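Local coordinates for protein rhamnogalacturonan endolyase YesW (Bacillus subtilis, PDB 2ZUX) that cleaves rhamnosyl-galacturonosyl bonds in the rhamnogalacturonan of pectin by endo-type elimination, requiring calcium or manganese for activity, at residues 112-120 with 494-503; 176-184 with 548-558. One frame throughout, in Å; residues are numbered along the deposited sequence.

Interaction 1 of 2, residues 112-120 with 494-503; sequences YSANDASVG and NNGTKATPTL. With CA (calcium ion), chain D; RAM (alpha-L-rhamnopyranose), chain N; RAM (alpha-L-rhamnopyranose), chain M.
Ala117 and Thr502 join the backbones: Ala117 N, on strand 109-120, donates to Thr502 O at 2.9 Å (N-H...O 148°), while the earlier part of the loop, Asn494 to Lys498, lies at the two rhamnoses. Thr502 suits this point because its two branches do different work. Its CG2 presses on Ala117 CB at 3.4 Å, closer than usual carbon contact and consistent with alanine at this place, and its OG1 lies 2.8 Å from Asn115 O, with Asn494 OD1 a second acceptor for its one proton. Farther along, Val119 CG1 meets Leu503 CD2 at 3.6 Å, an aliphatic pair extending the contact along the strand.

Asn115 starts out pointing from the loop, but its CG lies opposite the backbone N (chi1 -161°), which brings the amide back toward Asn495. The two side chains cross nearly at right angles, with amide planes 70° apart, and Asn115 OD1 comes within 2.9 Å of Asn495 ND2. The same Asn115 OD1 is 3.1 Å from O3 of the first rhamnose (chain N). With an alanine here, Asn495 ND2 and the sugar hydroxyl would probably lose this shared oxygen neighbour, leaving the Asn495 amide freer to turn.

Asp116 OD2 binds calcium at 2.4 Å and accepts from Lys133. Water 2 links the other carboxylate oxygen with Thr500 OG1 and Pro501 O. Beyond Asn495, Gly496 takes a positive phi, and a CB there would collide with the second rhamnose (chain M). That sugar's O4 accepts from Thr497 N at 3.0 Å, and its O3 donates to Thr497 OG1. A loop joining two strands of one sheet, packed on a strand of another with polar residues turned to the ligand, is how this beta-propeller builds its substrate-binding site, here occupied by rhamnose beside a calcium ion.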
loop_
_atom_site.group_PDB
_atom_site.type_symbol
_atom_site.label_atom_id
_atom_site.label_comp_id
_atom_site.label_asym_id
_atom_site.label_seq_id
_atom_site.Cartn_x
_atom_site.Cartn_y
_atom_site.Cartn_z
ATOM N N TYR A 112 11.358 -4.635 -19.887
ATOM C CA TYR A 112 10.908 -4.277 -18.540
ATOM C C TYR A 112 10.074 -3.014 -18.492
ATOM O O TYR A 112 10.311 -2.070 -19.246
ATOM C CB TYR A 112 12.111 -4.116 -17.623
ATOM C CG TYR A 112 12.685 -5.441 -17.208
ATOM C CD1 TYR A 112 13.796 -5.984 -17.855
ATOM C CD2 TYR A 112 12.101 -6.169 -16.174
ATOM C CE1 TYR A 112 14.317 -7.220 -17.461
ATOM C CE2 TYR A 112 12.599 -7.400 -15.785
ATOM C CZ TYR A 112 13.709 -7.922 -16.430
ATOM O OH TYR A 112 14.225 -9.133 -16.050
ATOM N N SER A 113 9.104 -3.001 -17.581
ATOM C CA SER A 113 8.373 -1.788 -17.259
ATOM C C SER A 113 8.335 -1.618 -15.745
ATOM O O SER A 113 8.347 -2.606 -14.981
ATOM C CB SER A 113 6.962 -1.817 -17.840
ATOM O OG SER A 113 6.213 -2.903 -17.318
ATOM N N ALA A 114 8.334 -0.363 -15.313
ATOM C CA ALA A 114 8.235 -0.035 -13.897
ATOM C C ALA A 114 6.857 -0.480 -13.411
ATOM O O ALA A 114 5.861 -0.281 -14.099
ATOM C CB ALA A 114 8.425 1.442 -13.704
ATOM N N ASN A 115 6.797 -1.110 -12.242
ATOM C CA ASN A 115 5.552 -1.712 -11.781
ATOM C C ASN A 115 5.267 -1.232 -10.347
ATOM O O ASN A 115 5.449 -0.043 -10.060
ATOM C CB ASN A 115 5.644 -3.238 -11.953
ATOM C CG ASN A 115 4.288 -3.928 -11.944
ATOM O OD1 ASN A 115 3.581 -4.006 -12.974
ATOM N ND2 ASN A 115 3.944 -4.491 -10.811
ATOM N N ASP A 116 4.843 -2.125 -9.450
ATOM C CA ASP A 116 4.454 -1.751 -8.089
ATOM C C ASP A 116 5.626 -1.190 -7.311
ATOM O O ASP A 116 6.752 -1.683 -7.427
ATOM C CB ASP A 116 3.953 -2.978 -7.328
ATOM C CG ASP A 116 2.746 -3.634 -7.961
ATOM O OD1 ASP A 116 1.925 -2.947 -8.601
ATOM O OD2 ASP A 116 2.610 -4.861 -7.745
ATOM N N ALA A 117 5.339 -0.211 -6.462
ATOM C CA ALA A 117 6.336 0.311 -5.541
ATOM C C ALA A 117 5.866 0.263 -4.094
ATOM O O ALA A 117 4.685 0.045 -3.797
ATOM C CB ALA A 117 6.760 1.743 -5.922
ATOM N N SER A 118 6.827 0.475 -3.203
ATOM C CA SER A 118 6.555 0.762 -1.808
ATOM C C SER A 118 7.477 1.894 -1.386
ATOM O O SER A 118 8.269 2.390 -2.203
ATOM C CB SER A 118 6.790 -0.479 -0.952
ATOM O OG SER A 118 6.385 -0.251 0.381
ATOM N N VAL A 119 7.348 2.332 -0.136
ATOM C CA VAL A 119 8.259 3.336 0.416
ATOM C C VAL A 119 8.812 2.915 1.764
ATOM O O VAL A 119 8.170 2.190 2.532
ATOM C CB VAL A 119 7.605 4.729 0.571
ATOM C CG1 VAL A 119 7.468 5.426 -0.778
ATOM C CG2 VAL A 119 6.280 4.625 1.302
ATOM N N GLY A 120 10.020 3.390 2.042
ATOM C CA GLY A 120 10.629 3.281 3.359
ATOM C C GLY A 120 11.730 4.309 3.410
ATOM O O GLY A 120 12.229 4.735 2.367
ATOM N N ASN A 494 -0.363 0.591 -14.296
ATOM C CA ASN A 494 0.261 -0.728 -14.413
ATOM C C ASN A 494 -0.758 -1.856 -14.303
ATOM O O ASN A 494 -1.919 -1.643 -13.941
ATOM C CB ASN A 494 1.315 -0.949 -13.299
ATOM C CG ASN A 494 2.272 0.214 -13.117
ATOM O OD1 ASN A 494 2.685 0.519 -11.993
ATOM N ND2 ASN A 494 2.637 0.862 -14.205
ATOM N N ASN A 495 -0.294 -3.065 -14.581
ATOM C CA ASN A 495 -1.029 -4.293 -14.278
ATOM C C ASN A 495 -2.279 -4.489 -15.117
ATOM O O ASN A 495 -3.305 -4.965 -14.634
ATOM C CB ASN A 495 -1.302 -4.428 -12.766
ATOM C CG ASN A 495 -0.026 -4.424 -11.947
ATOM O OD1 ASN A 495 0.073 -3.736 -10.911
ATOM N ND2 ASN A 495 0.950 -5.187 -12.385
ATOM N N GLY A 496 -2.176 -4.131 -16.395
ATOM C CA GLY A 496 -3.225 -4.451 -17.355
ATOM C C GLY A 496 -4.556 -3.870 -16.931
ATOM O O GLY A 496 -4.663 -2.684 -16.641
ATOM N N THR A 497 -5.573 -4.719 -16.871
ATOM C CA THR A 497 -6.914 -4.246 -16.549
ATOM C C THR A 497 -7.024 -3.702 -15.122
ATOM O O THR A 497 -7.943 -2.948 -14.818
ATOM C CB THR A 497 -7.978 -5.341 -16.756
ATOM O OG1 THR A 497 -7.732 -6.435 -15.865
ATOM C CG2 THR A 497 -7.972 -5.838 -18.205
ATOM N N LYS A 498 -6.092 -4.075 -14.244
ATOM C CA LYS A 498 -6.108 -3.527 -12.886
ATOM C C LYS A 498 -5.812 -2.030 -12.864
ATOM O O LYS A 498 -6.322 -1.311 -11.998
ATOM C CB LYS A 498 -5.153 -4.288 -11.967
ATOM C CG LYS A 498 -5.474 -5.774 -11.833
ATOM C CD LYS A 498 -6.826 -6.033 -11.143
ATOM C CE LYS A 498 -7.154 -7.508 -11.157
ATOM N NZ LYS A 498 -8.475 -7.760 -10.505
ATOM N N ALA A 499 -5.000 -1.558 -13.817
ATOM C CA ALA A 499 -4.761 -0.120 -14.028
ATOM C C ALA A 499 -4.415 0.621 -12.728
ATOM O O ALA A 499 -5.048 1.619 -12.368
ATOM C CB ALA A 499 -5.962 0.524 -14.743
ATOM N N THR A 500 -3.387 0.120 -12.046
ATOM C CA THR A 500 -2.976 0.657 -10.759
ATOM C C THR A 500 -1.793 1.615 -10.888
ATOM O O THR A 500 -0.935 1.431 -11.756
ATOM C CB THR A 500 -2.593 -0.482 -9.788
ATOM O OG1 THR A 500 -1.591 -1.317 -10.392
ATOM C CG2 THR A 500 -3.818 -1.321 -9.436
ATOM N N PRO A 501 -1.718 2.618 -10.000
ATOM C CA PRO A 501 -0.546 3.473 -10.011
ATOM C C PRO A 501 0.640 2.711 -9.428
ATOM O O PRO A 501 0.449 1.759 -8.660
ATOM C CB PRO A 501 -0.951 4.615 -9.078
ATOM C CG PRO A 501 -1.873 3.971 -8.096
ATOM C CD PRO A 501 -2.662 2.982 -8.924
ATOM N N THR A 502 1.851 3.125 -9.765
ATOM C CA THR A 502 3.022 2.566 -9.110
ATOM C C THR A 502 2.887 2.684 -7.586
ATOM O O THR A 502 3.203 1.732 -6.872
ATOM C CB THR A 502 4.322 3.172 -9.702
ATOM O OG1 THR A 502 4.632 2.462 -10.911
ATOM C CG2 THR A 502 5.507 3.047 -8.775
ATOM N N LEU A 503 2.367 3.809 -7.094
ATOM C CA LEU A 503 2.065 3.940 -5.670
ATOM C C LEU A 503 1.138 5.111 -5.453
ATOM O O LEU A 503 1.269 6.130 -6.131
ATOM C CB LEU A 503 3.342 4.144 -4.839
ATOM C CG LEU A 503 3.198 4.154 -3.308
ATOM C CD1 LEU A 503 2.683 2.823 -2.768
ATOM C CD2 LEU A 503 4.512 4.549 -2.654
HETATM CA CA CA D . 0.656 -6.061 -7.178
HETATM C C1 RAM N . 0.442 -6.392 -18.141
HETATM C C2 RAM N . 1.501 -6.601 -17.044
HETATM C C3 RAM N . 2.364 -5.364 -16.779
HETATM C C4 RAM N . 1.492 -4.116 -16.731
HETATM C C5 RAM N . 0.814 -3.975 -18.089
HETATM C C6 RAM N . -0.015 -2.704 -18.169
HETATM O O1 RAM N . 0.933 -6.852 -19.379
HETATM O O2 RAM N . 0.860 -7.009 -15.854
HETATM O O3 RAM N . 3.097 -5.517 -15.584
HETATM O O4 RAM N . 2.192 -2.940 -16.355
HETATM O O5 RAM N . -0.065 -5.070 -18.288
HETATM C C1 RAM M . -2.454 -9.050 -13.802
HETATM C C2 RAM M . -3.974 -9.067 -13.648
HETATM C C3 RAM M . -4.645 -8.155 -14.681
HETATM C C4 RAM M . -4.172 -8.485 -16.099
HETATM C C5 RAM M . -2.643 -8.462 -16.154
HETATM C C6 RAM M . -2.154 -8.921 -17.523
HETATM O O1 RAM M . -1.935 -7.819 -13.350
HETATM O O2 RAM M . -4.406 -10.403 -13.807
HETATM O O3 RAM M . -6.054 -8.261 -14.605
HETATM O O4 RAM M . -4.746 -7.575 -17.021
HETATM O O5 RAM M . -2.074 -9.299 -15.148
HETATM O O HOH W 1 2.915 -6.981 -10.441
HETATM O O HOH W 2 1.084 -0.646 -9.810
HETATM O O HOH W 3 2.253 -0.766 -5.103
HETATM O O HOH W 4 0.417 -6.705 -9.384
HETATM O O HOH W 5 2.129 -7.922 -6.942
#

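Interaction 2 of 2, residues 176-184 with 548-558; sequences AHYTQFMVY and RLGIAWQNIAY. With CA (calcium ion), chain D; RAM (alpha-L-rhamnopyranose), chain M.
Gln180 and Ala557 share a direct hydrogen bond: Ala557 N donates to Gln180 OE1 at 2.9 Å, approaching from above the amide's carbonyl plane. A bend at chi2 (-54°) brings the amide there, and its other end is fixed by Gln180 NE2 donating to Ala176 O at 3.0 Å, almost straight at 171°. Glutamine fits because one flat group can accept and donate at once. Water 7 ties Phe181 O and Val183 N to Ala552 O, and water 8 joins Val183 O to Arg548 NH1.

Metal bonds come from backbone oxygens: Asn555 O and Ala557 O bind calcium at 2.3 and 2.4 Å, and Ala176 O accepts from the metal-bound water 5.

Among flat groups, His177 turns its edge to the face of Tyr558, centroids 4.7 Å apart and planes at 63°. Tyr558 OH lies 3.0 Å from rhamnose O2 (chain M). The Asn555 amide stacks on one face of the Phe181 ring, toward its rim. Tyr184 CE1 sits over the guanidinium face of Arg548, whose NH2 forms a salt bridge with Glu6.

Apolar packing centres on Met182, whose chain bends at chi2 and chi3, bringing CE against Ile556 CG2 at 3.5 Å.

Chemically, Gln180, through Ala557 N, probably helps hold the chain that presents Ala557 O to the metal, while Ala176 O steadies a coordinating water by accepting from it.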
loop_
_atom_site.group_PDB
_atom_site.type_symbol
_atom_site.label_atom_id
_atom_site.label_comp_id
_atom_site.label_asym_id
_atom_site.label_seq_id
_atom_site.Cartn_x
_atom_site.Cartn_y
_atom_site.Cartn_z
ATOM N N ALA A 176 1.954 -11.207 -10.710
ATOM C CA ALA A 176 1.332 -10.470 -9.607
ATOM C C ALA A 176 1.332 -11.228 -8.283
ATOM O O ALA A 176 1.434 -10.615 -7.214
ATOM C CB ALA A 176 -0.084 -10.067 -9.982
ATOM N N HIS A 177 1.196 -12.550 -8.350
ATOM C CA HIS A 177 0.935 -13.344 -7.155
ATOM C C HIS A 177 2.169 -13.970 -6.557
ATOM O O HIS A 177 2.067 -14.663 -5.541
ATOM C CB HIS A 177 -0.142 -14.378 -7.466
ATOM C CG HIS A 177 -1.382 -13.744 -7.982
ATOM N ND1 HIS A 177 -2.193 -12.955 -7.191
ATOM C CD2 HIS A 177 -1.885 -13.668 -9.236
ATOM C CE1 HIS A 177 -3.173 -12.467 -7.928
ATOM N NE2 HIS A 177 -3.010 -12.888 -9.172
ATOM N N TYR A 178 3.326 -13.698 -7.162
ATOM C CA TYR A 178 4.583 -14.288 -6.707
ATOM C C TYR A 178 5.277 -13.386 -5.665
ATOM O O TYR A 178 4.935 -13.454 -4.490
ATOM C CB TYR A 178 5.462 -14.675 -7.915
ATOM C CG TYR A 178 4.839 -15.786 -8.755
ATOM C CD1 TYR A 178 4.950 -17.129 -8.365
ATOM C CD2 TYR A 178 4.099 -15.488 -9.903
ATOM C CE1 TYR A 178 4.369 -18.144 -9.116
ATOM C CE2 TYR A 178 3.508 -16.500 -10.668
ATOM C CZ TYR A 178 3.649 -17.818 -10.252
ATOM O OH TYR A 178 3.054 -18.827 -10.987
ATOM N N THR A 179 6.199 -12.515 -6.074
ATOM C CA THR A 179 6.921 -11.669 -5.117
ATOM C C THR A 179 5.997 -10.642 -4.481
ATOM O O THR A 179 5.328 -9.871 -5.181
ATOM C CB THR A 179 8.097 -10.939 -5.794
ATOM O OG1 THR A 179 9.019 -11.912 -6.301
ATOM C CG2 THR A 179 8.826 -10.035 -4.817
ATOM N N GLN A 180 5.994 -10.647 -3.146
ATOM C CA GLN A 180 5.260 -9.697 -2.313
ATOM C C GLN A 180 6.293 -9.072 -1.380
ATOM O O GLN A 180 6.823 -9.749 -0.504
ATOM C CB GLN A 180 4.165 -10.427 -1.520
ATOM C CG GLN A 180 3.311 -11.392 -2.349
ATOM C CD GLN A 180 2.674 -10.756 -3.577
ATOM O OE1 GLN A 180 2.403 -9.553 -3.627
ATOM N NE2 GLN A 180 2.420 -11.585 -4.584
ATOM N N PHE A 181 6.616 -7.801 -1.594
ATOM C CA PHE A 181 7.758 -7.201 -0.899
ATOM C C PHE A 181 7.361 -6.213 0.179
ATOM O O PHE A 181 6.561 -5.307 -0.043
ATOM C CB PHE A 181 8.787 -6.624 -1.888
ATOM C CG PHE A 181 8.266 -5.508 -2.773
ATOM C CD1 PHE A 181 8.607 -4.188 -2.509
ATOM C CD2 PHE A 181 7.472 -5.778 -3.889
ATOM C CE1 PHE A 181 8.147 -3.156 -3.324
ATOM C CE2 PHE A 181 6.997 -4.743 -4.699
ATOM C CZ PHE A 181 7.335 -3.439 -4.413
ATOM N N MET A 182 7.920 -6.425 1.367
ATOM C CA MET A 182 7.620 -5.606 2.531
ATOM C C MET A 182 8.768 -4.666 2.815
ATOM O O MET A 182 9.919 -5.090 2.926
ATOM C CB MET A 182 7.346 -6.487 3.750
ATOM C CG MET A 182 6.000 -7.197 3.705
ATOM S SD MET A 182 4.598 -6.054 3.612
ATOM C CE MET A 182 3.990 -6.373 1.954
ATOM N N VAL A 183 8.439 -3.390 2.936
ATOM C CA VAL A 183 9.434 -2.369 3.248
ATOM C C VAL A 183 9.039 -1.737 4.569
ATOM O O VAL A 183 7.955 -1.167 4.691
ATOM C CB VAL A 183 9.520 -1.296 2.134
ATOM C CG1 VAL A 183 10.618 -0.284 2.453
ATOM C CG2 VAL A 183 9.757 -1.948 0.767
ATOM N N TYR A 184 9.907 -1.847 5.570
ATOM C CA TYR A 184 9.539 -1.378 6.899
ATOM C C TYR A 184 10.746 -1.410 7.799
ATOM O O TYR A 184 11.653 -2.215 7.601
ATOM C CB TYR A 184 8.433 -2.269 7.503
ATOM C CG TYR A 184 7.473 -1.478 8.361
ATOM C CD1 TYR A 184 6.417 -0.780 7.783
ATOM C CD2 TYR A 184 7.626 -1.407 9.750
ATOM C CE1 TYR A 184 5.543 -0.037 8.551
ATOM C CE2 TYR A 184 6.753 -0.649 10.530
ATOM C CZ TYR A 184 5.708 0.026 9.921
ATOM O OH TYR A 184 4.825 0.792 10.654
ATOM N N ARG A 548 -0.650 3.538 7.353
ATOM C CA ARG A 548 0.767 3.233 7.128
ATOM C C ARG A 548 0.948 1.777 6.729
ATOM O O ARG A 548 1.765 1.439 5.864
ATOM C CB ARG A 548 1.601 3.549 8.375
ATOM C CG ARG A 548 3.089 3.191 8.262
ATOM C CD ARG A 548 3.716 3.999 7.150
ATOM N NE ARG A 548 5.107 3.660 6.821
ATOM C CZ ARG A 548 5.477 2.779 5.892
ATOM N NH1 ARG A 548 4.569 2.048 5.245
ATOM N NH2 ARG A 548 6.770 2.597 5.640
ATOM N N LEU A 549 0.196 0.903 7.386
ATOM C CA LEU A 549 0.257 -0.519 7.068
ATOM C C LEU A 549 -0.319 -0.809 5.686
ATOM O O LEU A 549 0.182 -1.690 4.994
ATOM C CB LEU A 549 -0.425 -1.365 8.152
ATOM C CG LEU A 549 0.185 -1.184 9.549
ATOM C CD1 LEU A 549 -0.557 -2.056 10.550
ATOM C CD2 LEU A 549 1.672 -1.498 9.566
ATOM N N GLY A 550 -1.352 -0.066 5.293
ATOM C CA GLY A 550 -1.898 -0.154 3.934
ATOM C C GLY A 550 -0.887 0.192 2.852
ATOM O O GLY A 550 -0.851 -0.449 1.791
ATOM N N ILE A 551 -0.034 1.174 3.123
ATOM C CA ILE A 551 1.005 1.519 2.154
ATOM C C ILE A 551 1.992 0.356 2.040
ATOM O O ILE A 551 2.407 -0.001 0.936
ATOM C CB ILE A 551 1.705 2.849 2.501
ATOM C CG1 ILE A 551 0.681 3.995 2.535
ATOM C CG2 ILE A 551 2.831 3.130 1.508
ATOM C CD1 ILE A 551 -0.254 4.079 1.326
ATOM N N ALA A 552 2.322 -0.278 3.164
ATOM C CA ALA A 552 3.217 -1.429 3.110
ATOM C C ALA A 552 2.651 -2.583 2.277
ATOM O O ALA A 552 3.407 -3.227 1.560
ATOM C CB ALA A 552 3.595 -1.901 4.514
ATOM N N TRP A 553 1.340 -2.845 2.359
ATOM C CA TRP A 553 0.771 -3.933 1.556
ATOM C C TRP A 553 0.186 -3.500 0.214
ATOM O O TRP A 553 -0.340 -4.342 -0.516
ATOM C CB TRP A 553 -0.214 -4.844 2.330
ATOM C CG TRP A 553 -1.392 -4.200 3.028
ATOM C CD1 TRP A 553 -1.624 -4.231 4.376
ATOM C CD2 TRP A 553 -2.529 -3.516 2.445
ATOM N NE1 TRP A 553 -2.799 -3.603 4.668
ATOM C CE2 TRP A 553 -3.367 -3.133 3.513
ATOM C CE3 TRP A 553 -2.897 -3.154 1.134
ATOM C CZ2 TRP A 553 -4.562 -2.430 3.321
ATOM C CZ3 TRP A 553 -4.081 -2.437 0.947
ATOM C CH2 TRP A 553 -4.891 -2.083 2.042
ATOM N N GLN A 554 0.297 -2.219 -0.140
ATOM C CA GLN A 554 -0.329 -1.772 -1.388
ATOM C C GLN A 554 0.121 -2.592 -2.599
ATOM O O GLN A 554 -0.695 -2.936 -3.465
ATOM C CB GLN A 554 -0.110 -0.284 -1.652
ATOM C CG GLN A 554 -0.989 0.221 -2.794
ATOM C CD GLN A 554 -0.927 1.722 -2.935
ATOM O OE1 GLN A 554 -0.529 2.248 -3.981
ATOM N NE2 GLN A 554 -1.301 2.432 -1.873
ATOM N N ASN A 555 1.401 -2.934 -2.656
ATOM C CA ASN A 555 1.912 -3.678 -3.808
ATOM C C ASN A 555 1.345 -5.074 -3.940
ATOM O O ASN A 555 1.344 -5.628 -5.028
ATOM C CB ASN A 555 3.454 -3.744 -3.804
ATOM C CG ASN A 555 4.015 -4.632 -2.698
ATOM O OD1 ASN A 555 4.326 -4.155 -1.592
ATOM N ND2 ASN A 555 4.212 -5.891 -2.999
ATOM N N ILE A 556 0.922 -5.675 -2.833
ATOM C CA ILE A 556 0.720 -7.113 -2.876
ATOM C C ILE A 556 -0.404 -7.525 -3.812
ATOM O O ILE A 556 -1.484 -6.901 -3.853
ATOM C CB ILE A 556 0.589 -7.767 -1.490
ATOM C CG1 ILE A 556 -0.797 -7.545 -0.900
ATOM C CG2 ILE A 556 1.719 -7.304 -0.565
ATOM C CD1 ILE A 556 -1.021 -8.276 0.412
ATOM N N ALA A 557 -0.105 -8.571 -4.579
ATOM C CA ALA A 557 -1.058 -9.191 -5.496
ATOM C C ALA A 557 -1.923 -8.124 -6.175
ATOM O O ALA A 557 -1.375 -7.259 -6.875
ATOM C CB ALA A 557 -1.875 -10.272 -4.781
ATOM N N TYR A 558 -3.244 -8.163 -6.021
ATOM C CA TYR A 558 -4.081 -7.137 -6.633
ATOM C C TYR A 558 -4.214 -5.917 -5.736
ATOM O O TYR A 558 -5.076 -5.850 -4.855
ATOM C CB TYR A 558 -5.444 -7.696 -7.045
ATOM C CG TYR A 558 -5.385 -8.746 -8.150
ATOM C CD1 TYR A 558 -4.251 -8.907 -8.954
ATOM C CD2 TYR A 558 -6.477 -9.575 -8.394
ATOM C CE1 TYR A 558 -4.221 -9.872 -9.970
ATOM C CE2 TYR A 558 -6.446 -10.540 -9.404
ATOM C CZ TYR A 558 -5.304 -10.683 -10.175
ATOM O OH TYR A 558 -5.227 -11.623 -11.178
HETATM CA CA CA D . 0.656 -6.061 -7.178
HETATM C C1 RAM M . -2.454 -9.050 -13.802
HETATM C C2 RAM M . -3.974 -9.067 -13.648
HETATM C C3 RAM M . -4.645 -8.155 -14.681
HETATM C C4 RAM M . -4.172 -8.485 -16.099
HETATM C C5 RAM M . -2.643 -8.462 -16.154
HETATM C C6 RAM M . -2.154 -8.921 -17.523
HETATM O O1 RAM M . -1.935 -7.819 -13.350
HETATM O O2 RAM M . -4.406 -10.403 -13.807
HETATM O O3 RAM M . -6.054 -8.261 -14.605
HETATM O O4 RAM M . -4.746 -7.575 -17.021
HETATM O O5 RAM M . -2.074 -9.299 -15.148
HETATM O O HOH W 5 2.129 -7.922 -6.942
HETATM O O HOH W 6 4.330 -7.283 -5.396
HETATM O O HOH W 7 6.041 -2.833 1.296
HETATM O O HOH W 8 6.091 0.423 3.474
HETATM O O HOH W 4 0.417 -6.705 -9.384
#

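In the fold
Interactions 1 and 2, with centres 11 Å apart, meet at one calcium ion. Interaction 1 supplies a carboxylate oxygen and interaction 2 two carbonyls; waters 4 and 5 and Asn559 OD1 complete six ligands. Asp116 OD2 and Asn555 O are 3.1 Å apart, two acceptors whose closeness the shared cation probably makes tolerable. A second meeting point is the rhamnose of chain M, which touches both loop 494-503 and Tyr558; there Lys498 NZ lies 3.4 Å from Tyr558 CD2 in a cation-pi contact. Rhamnose is bound near the active site, so metal and sugar sites beside it are assembled from parts of the chain more than 360 residues apart in sequence.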